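Local coordinates for ATP-dependent Clp protease adapter protein CLPS1, chloroplastic (Arabidopsis thaliana, PDB 7D34) that serves as a small chloroplast adapter that modulates the ClpC chaperone and probably selects substrates for the plastid Clp protease, at residues V21-K26 and R67-L72; Q61-L66 and L71-E76. One frame throughout, in Å; residues are numbered along the deposited sequence.

Contact 1: residues V21-K26 and R67-L72; sequences VQVLMK and RGNGLL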
loop_
_atom_site.group_PDB
_atom_site.type_symbol
_atom_site.label_atom_id
_atom_site.label_comp_id
_atom_site.label_asym_id
_atom_site.label_seq_id
_atom_site.Cartn_x
_atom_site.Cartn_y
_atom_site.Cartn_z
ATOM N N VAL A 21 14.795 -0.995 3.558
ATOM C CA VAL A 21 14.663 -2.427 3.296
ATOM C C VAL A 21 15.232 -3.249 4.440
ATOM O O VAL A 21 14.640 -4.258 4.846
ATOM C CB VAL A 21 15.358 -2.773 1.969
ATOM C CG1 VAL A 21 15.324 -4.246 1.662
ATOM C CG2 VAL A 21 14.615 -2.067 0.874
ATOM N N GLN A 22 16.407 -2.867 4.951
ATOM C CA GLN A 22 17.014 -3.638 6.038
ATOM C C GLN A 22 16.147 -3.635 7.291
ATOM O O GLN A 22 16.011 -4.665 7.963
ATOM C CB GLN A 22 18.417 -3.122 6.342
ATOM C CG GLN A 22 19.372 -3.305 5.189
ATOM C CD GLN A 22 20.681 -2.553 5.343
ATOM O OE1 GLN A 22 20.823 -1.691 6.199
ATOM N NE2 GLN A 22 21.658 -2.905 4.515
ATOM N N VAL A 23 15.594 -2.476 7.650
ATOM C CA VAL A 23 14.731 -2.400 8.829
ATOM C C VAL A 23 13.517 -3.310 8.657
ATOM O O VAL A 23 13.137 -4.057 9.571
ATOM C CB VAL A 23 14.296 -0.949 9.081
ATOM C CG1 VAL A 23 13.288 -0.890 10.224
ATOM C CG2 VAL A 23 15.480 -0.064 9.411
ATOM N N LEU A 24 12.864 -3.242 7.494
ATOM C CA LEU A 24 11.703 -4.098 7.286
ATOM C C LEU A 24 12.070 -5.556 7.510
ATOM O O LEU A 24 11.336 -6.306 8.162
ATOM C CB LEU A 24 11.129 -3.927 5.887
ATOM C CG LEU A 24 10.424 -2.586 5.649
ATOM C CD1 LEU A 24 10.158 -2.295 4.174
ATOM C CD2 LEU A 24 9.140 -2.528 6.494
ATOM N N MET A 25 13.202 -5.983 6.952
ATOM C CA MET A 25 13.620 -7.365 7.130
ATOM C C MET A 25 13.909 -7.687 8.586
ATOM O O MET A 25 13.625 -8.794 9.051
ATOM C CB MET A 25 14.881 -7.651 6.317
ATOM C CG MET A 25 14.833 -7.369 4.850
ATOM S SD MET A 25 14.333 -8.820 3.974
ATOM C CE MET A 25 15.726 -9.878 4.221
ATOM N N LYS A 26 14.451 -6.722 9.319
ATOM C CA LYS A 26 14.819 -6.964 10.707
ATOM C C LYS A 26 13.603 -7.251 11.574
ATOM O O LYS A 26 13.564 -8.261 12.286
ATOM C CB LYS A 26 15.585 -5.766 11.272
ATOM C CG LYS A 26 16.059 -6.019 12.711
ATOM C CD LYS A 26 17.211 -5.112 13.186
ATOM C CE LYS A 26 16.709 -3.720 13.551
ATOM N NZ LYS A 26 17.848 -2.736 13.639
ATOM N N ARG A 67 9.284 2.566 14.086
ATOM C CA ARG A 67 9.566 3.905 14.588
ATOM C C ARG A 67 10.880 3.953 15.344
ATOM O O ARG A 67 11.648 4.914 15.200
ATOM C CB ARG A 67 8.429 4.358 15.495
ATOM C CG ARG A 67 7.049 4.439 14.825
ATOM C CD ARG A 67 6.065 5.162 15.712
ATOM N NE ARG A 67 4.801 5.459 15.029
ATOM C CZ ARG A 67 3.626 5.548 15.650
ATOM N NH1 ARG A 67 2.528 5.836 14.970
ATOM N NH2 ARG A 67 3.550 5.336 16.960
ATOM N N GLY A 68 11.158 2.931 16.159
ATOM C CA GLY A 68 12.385 2.940 16.932
ATOM C C GLY A 68 13.612 2.796 16.055
ATOM O O GLY A 68 14.708 3.227 16.426
ATOM N N ASN A 69 13.452 2.211 14.876
ATOM C CA ASN A 69 14.539 2.114 13.916
ATOM C C ASN A 69 14.553 3.284 12.943
ATOM O O ASN A 69 15.284 3.234 11.956
ATOM C CB ASN A 69 14.441 0.789 13.155
ATOM C CG ASN A 69 14.980 -0.393 13.950
ATOM O OD1 ASN A 69 16.178 -0.634 13.986
ATOM N ND2 ASN A 69 14.093 -1.080 14.658
ATOM N N GLY A 70 13.740 4.313 13.178
ATOM C CA GLY A 70 13.821 5.562 12.444
ATOM C C GLY A 70 12.816 5.769 11.329
ATOM O O GLY A 70 12.901 6.790 10.633
ATOM N N LEU A 71 11.843 4.879 11.168
ATOM C CA LEU A 71 10.863 4.999 10.096
ATOM C C LEU A 71 9.563 5.630 10.603
ATOM O O LEU A 71 9.322 5.729 11.806
ATOM C CB LEU A 71 10.552 3.637 9.458
ATOM C CG LEU A 71 11.781 2.797 9.091
ATOM C CD1 LEU A 71 11.364 1.543 8.326
ATOM C CD2 LEU A 71 12.828 3.590 8.344
ATOM N N LEU A 72 8.761 6.132 9.661
ATOM C CA LEU A 72 7.438 6.689 9.948
ATOM C C LEU A 72 6.385 5.603 9.720
ATOM O O LEU A 72 6.294 5.056 8.611
ATOM C CB LEU A 72 7.135 7.900 9.070
ATOM C CG LEU A 72 8.043 9.111 9.253
ATOM C CD1 LEU A 72 7.687 10.191 8.271
ATOM C CD2 LEU A 72 7.889 9.636 10.670
#
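Val23 holds CG1 anti to its backbone N (chi1 174°), which sets this methyl against both Asn69 CB, at 3.6 Å, and Leu71 CD1; Asn69 in turn keeps its CG beside its own backbone N, which carries the amide over to Lys26 NZ. Val23 and Asn69 lie alongside, pointing opposite ways. The pair illustrates how a helix ending can be made into a packing surface. In this ClpS domain helix 56-68 closes with a Schellman motif: Gly70, at positive phi, is the C-prime residue, and its N bonds Arg67 O at 3.0 Å. A CB at those backbone angles would collide with the carbonyl O of Asn69. The turn carries both Asn69 and Leu71 toward helix 17-27. Val23 CG1 and Leu71 CD1, likewise 3.6 Å apart, give the buried, apolar half of the contact. The side chain of Leu71 lies about 6 Å from the bound phenylalanine, and Gly70 O is hydrogen-bonded by ND2 of Asn15, a residue lining that ligand's pocket; the turn thus lies beside the binding site.

Three atoms of Asn69 have polar partners: ND2 bonds Gln65 O, the backbone O takes the hydroxyl of Tyr19, and OD1 faces Lys26. An alanine here would take away OD1 and ND2, and would probably leave the Lys26 ammonium without this mate and Gln65 O without its side-chain donor. Near the solvent-facing edge the bent lysine chain brings its end round, and Lys26 NZ donates to Asn69 OD1 over 2.7 Å, tilted 30° from the carbonyl plane.

Contact 2: residues Q61-L66 and L71-E76; sequences QHCMQL and LLSSVE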
loop_
_atom_site.group_PDB
_atom_site.type_symbol
_atom_site.label_atom_id
_atom_site.label_comp_id
_atom_site.label_asym_id
_atom_site.label_seq_id
_atom_site.Cartn_x
_atom_site.Cartn_y
_atom_site.Cartn_z
ATOM N N GLN A 61 3.028 -3.451 17.862
ATOM C CA GLN A 61 4.414 -3.822 18.135
ATOM C C GLN A 61 5.307 -3.482 16.955
ATOM O O GLN A 61 6.302 -2.761 17.087
ATOM C CB GLN A 61 4.491 -5.317 18.447
ATOM C CG GLN A 61 5.803 -5.735 19.064
ATOM C CD GLN A 61 5.965 -7.253 19.183
ATOM O OE1 GLN A 61 5.816 -7.994 18.214
ATOM N NE2 GLN A 61 6.271 -7.715 20.388
ATOM N N HIS A 62 4.917 -3.952 15.780
ATOM C CA HIS A 62 5.706 -3.732 14.586
ATOM C C HIS A 62 5.809 -2.251 14.251
ATOM O O HIS A 62 6.877 -1.779 13.845
ATOM C CB HIS A 62 5.049 -4.490 13.444
ATOM C CG HIS A 62 5.044 -5.967 13.644
ATOM N ND1 HIS A 62 5.905 -6.591 14.517
ATOM C CD2 HIS A 62 4.296 -6.944 13.084
ATOM C CE1 HIS A 62 5.695 -7.895 14.479
ATOM N NE2 HIS A 62 4.716 -8.134 13.624
ATOM N N CYS A 63 4.720 -1.492 14.436
ATOM C CA CYS A 63 4.787 -0.049 14.202
ATOM C C CYS A 63 5.831 0.595 15.103
ATOM O O CYS A 63 6.616 1.437 14.653
ATOM C CB CYS A 63 3.406 0.598 14.404
ATOM S SG CYS A 63 3.327 2.445 14.386
ATOM N N MET A 64 5.888 0.165 16.366
ATOM C CA MET A 64 6.851 0.705 17.321
ATOM C C MET A 64 8.272 0.293 16.951
ATOM O O MET A 64 9.207 1.097 17.042
ATOM C CB MET A 64 6.449 0.275 18.733
ATOM C CG MET A 64 5.058 0.795 19.102
ATOM S SD MET A 64 5.019 2.500 19.666
ATOM C CE MET A 64 5.131 3.350 18.117
ATOM N N GLN A 65 8.451 -0.959 16.534
ATOM C CA GLN A 65 9.765 -1.428 16.120
ATOM C C GLN A 65 10.269 -0.626 14.931
ATOM O O GLN A 65 11.425 -0.193 14.919
ATOM C CB GLN A 65 9.679 -2.919 15.796
ATOM C CG GLN A 65 9.667 -3.809 17.043
ATOM C CD GLN A 65 9.107 -5.190 16.747
ATOM O OE1 GLN A 65 8.549 -5.426 15.664
ATOM N NE2 GLN A 65 9.261 -6.119 17.701
ATOM N N LEU A 66 9.387 -0.343 13.967
ATOM C CA LEU A 66 9.740 0.517 12.840
ATOM C C LEU A 66 10.157 1.911 13.312
ATOM O O LEU A 66 11.232 2.416 12.951
ATOM C CB LEU A 66 8.563 0.605 11.856
ATOM C CG LEU A 66 8.138 -0.701 11.168
ATOM C CD1 LEU A 66 6.959 -0.435 10.250
ATOM C CD2 LEU A 66 9.302 -1.337 10.434
ATOM N N LEU A 71 11.843 4.879 11.168
ATOM C CA LEU A 71 10.863 4.999 10.096
ATOM C C LEU A 71 9.563 5.630 10.603
ATOM O O LEU A 71 9.322 5.729 11.806
ATOM C CB LEU A 71 10.552 3.637 9.458
ATOM C CG LEU A 71 11.781 2.797 9.091
ATOM C CD1 LEU A 71 11.364 1.543 8.326
ATOM C CD2 LEU A 71 12.828 3.590 8.344
ATOM N N LEU A 72 8.761 6.132 9.661
ATOM C CA LEU A 72 7.438 6.689 9.948
ATOM C C LEU A 72 6.385 5.603 9.720
ATOM O O LEU A 72 6.294 5.056 8.611
ATOM C CB LEU A 72 7.135 7.900 9.070
ATOM C CG LEU A 72 8.043 9.111 9.253
ATOM C CD1 LEU A 72 7.687 10.191 8.271
ATOM C CD2 LEU A 72 7.889 9.636 10.670
ATOM N N SER A 73 5.656 5.234 10.782
ATOM C CA SER A 73 4.694 4.138 10.734
ATOM C C SER A 73 3.430 4.472 11.520
ATOM O O SER A 73 3.469 5.193 12.521
ATOM C CB SER A 73 5.362 2.850 11.270
ATOM O OG SER A 73 4.458 1.762 11.308
ATOM N N SER A 74 2.303 3.963 11.029
ATOM C CA SER A 74 1.011 4.087 11.692
ATOM C C SER A 74 0.330 2.721 11.717
ATOM O O SER A 74 0.684 1.819 10.955
ATOM C CB SER A 74 0.131 5.138 10.990
ATOM O OG SER A 74 0.053 4.858 9.605
ATOM N N VAL A 75 -0.650 2.581 12.607
ATOM C CA VAL A 75 -1.515 1.410 12.637
ATOM C C VAL A 75 -2.946 1.854 12.364
ATOM O O VAL A 75 -3.376 2.899 12.866
ATOM C CB VAL A 75 -1.430 0.677 13.990
ATOM C CG1 VAL A 75 -2.414 -0.479 13.977
ATOM C CG2 VAL A 75 0.016 0.227 14.305
ATOM N N GLU A 76 -3.700 1.041 11.624
ATOM C CA GLU A 76 -5.103 1.345 11.387
ATOM C C GLU A 76 -5.893 0.062 11.188
ATOM O O GLU A 76 -5.321 -0.975 10.832
ATOM C CB GLU A 76 -5.276 2.237 10.159
ATOM C CG GLU A 76 -4.742 1.594 8.871
ATOM C CD GLU A 76 -4.890 2.534 7.683
ATOM O OE1 GLU A 76 -4.278 3.627 7.733
ATOM O OE2 GLU A 76 -5.639 2.220 6.717
#
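Cys63 and Leu66, one helical turn apart, turn the same face of helix 56-68 to Ser73, Val75 and Leu71. Here a helix doubles back into a strand: the axes of 61-66 and 72-76 run almost antiparallel (168°) and approach to 7.5 Å.

The backbone supplies the hydrogen bond between the segments, from Leu71 N to Leu66 O. At 3.1 Å it is nearly straight at the hydrogen, yet the donor stands above the carbonyl plane. This is the wider-spanning of the two Schellman bonds, closing the helix end.

Apolar contacts come next. Val75 CG2 presses on Cys63 CB at 3.4 Å, tighter than usual for two carbons. Leu66 spreads its two methyls: CD1 covers the serine, 3.8 Å from Ser73 CB, whereas CD2 crosses toward Leu71 CD1 at 4.1 Å.

Polar atoms are enclosed within this packing. With its SG anti to the backbone N (chi1 172°), Cys63 directs that atom at the strand backbone, and SG lies 3.3 Å from Ser73 O. The serine's own torsion, also anti, points OG inward, where it is buried but bonded to Ile8 O of the adjacent strand. Ser73 O is in turn taken by Arg67 NH1.

Within this chain strand 72-77 is an outer strand of the three-stranded antiparallel sheet, pairing through Leu72, Ser74 and Glu76 with strand 5-10; Glu76 also forms a salt bridge with Arg6 of the second subunit. Helix 56-68 makes the connection to it from strand 48-54, the other outer strand, a split beta-alpha-beta crossover, while Val23 and Val27 of helix 17-27 also pack on Leu66.

In the fold
Both contacts use helix 56-68 and the turn that ends it, and their centres are 9 Å apart. Contact 2 is the more deeply buried, joining the helix to an outer strand mainly through small and apolar side chains and one backbone bond. Contact 1 is only partly buried: the same turn meets helix 17-27, and the chemistry passes from aliphatic packing within to a lysine-to-amide bond at the surface. Leu71 serves both, touching a valine in one and a leucine in the other. Those partners also touch, with Val23 CG1 4.0 Å from Leu66 CD2, so the two apolar patches are continuous beside the ligand pocket.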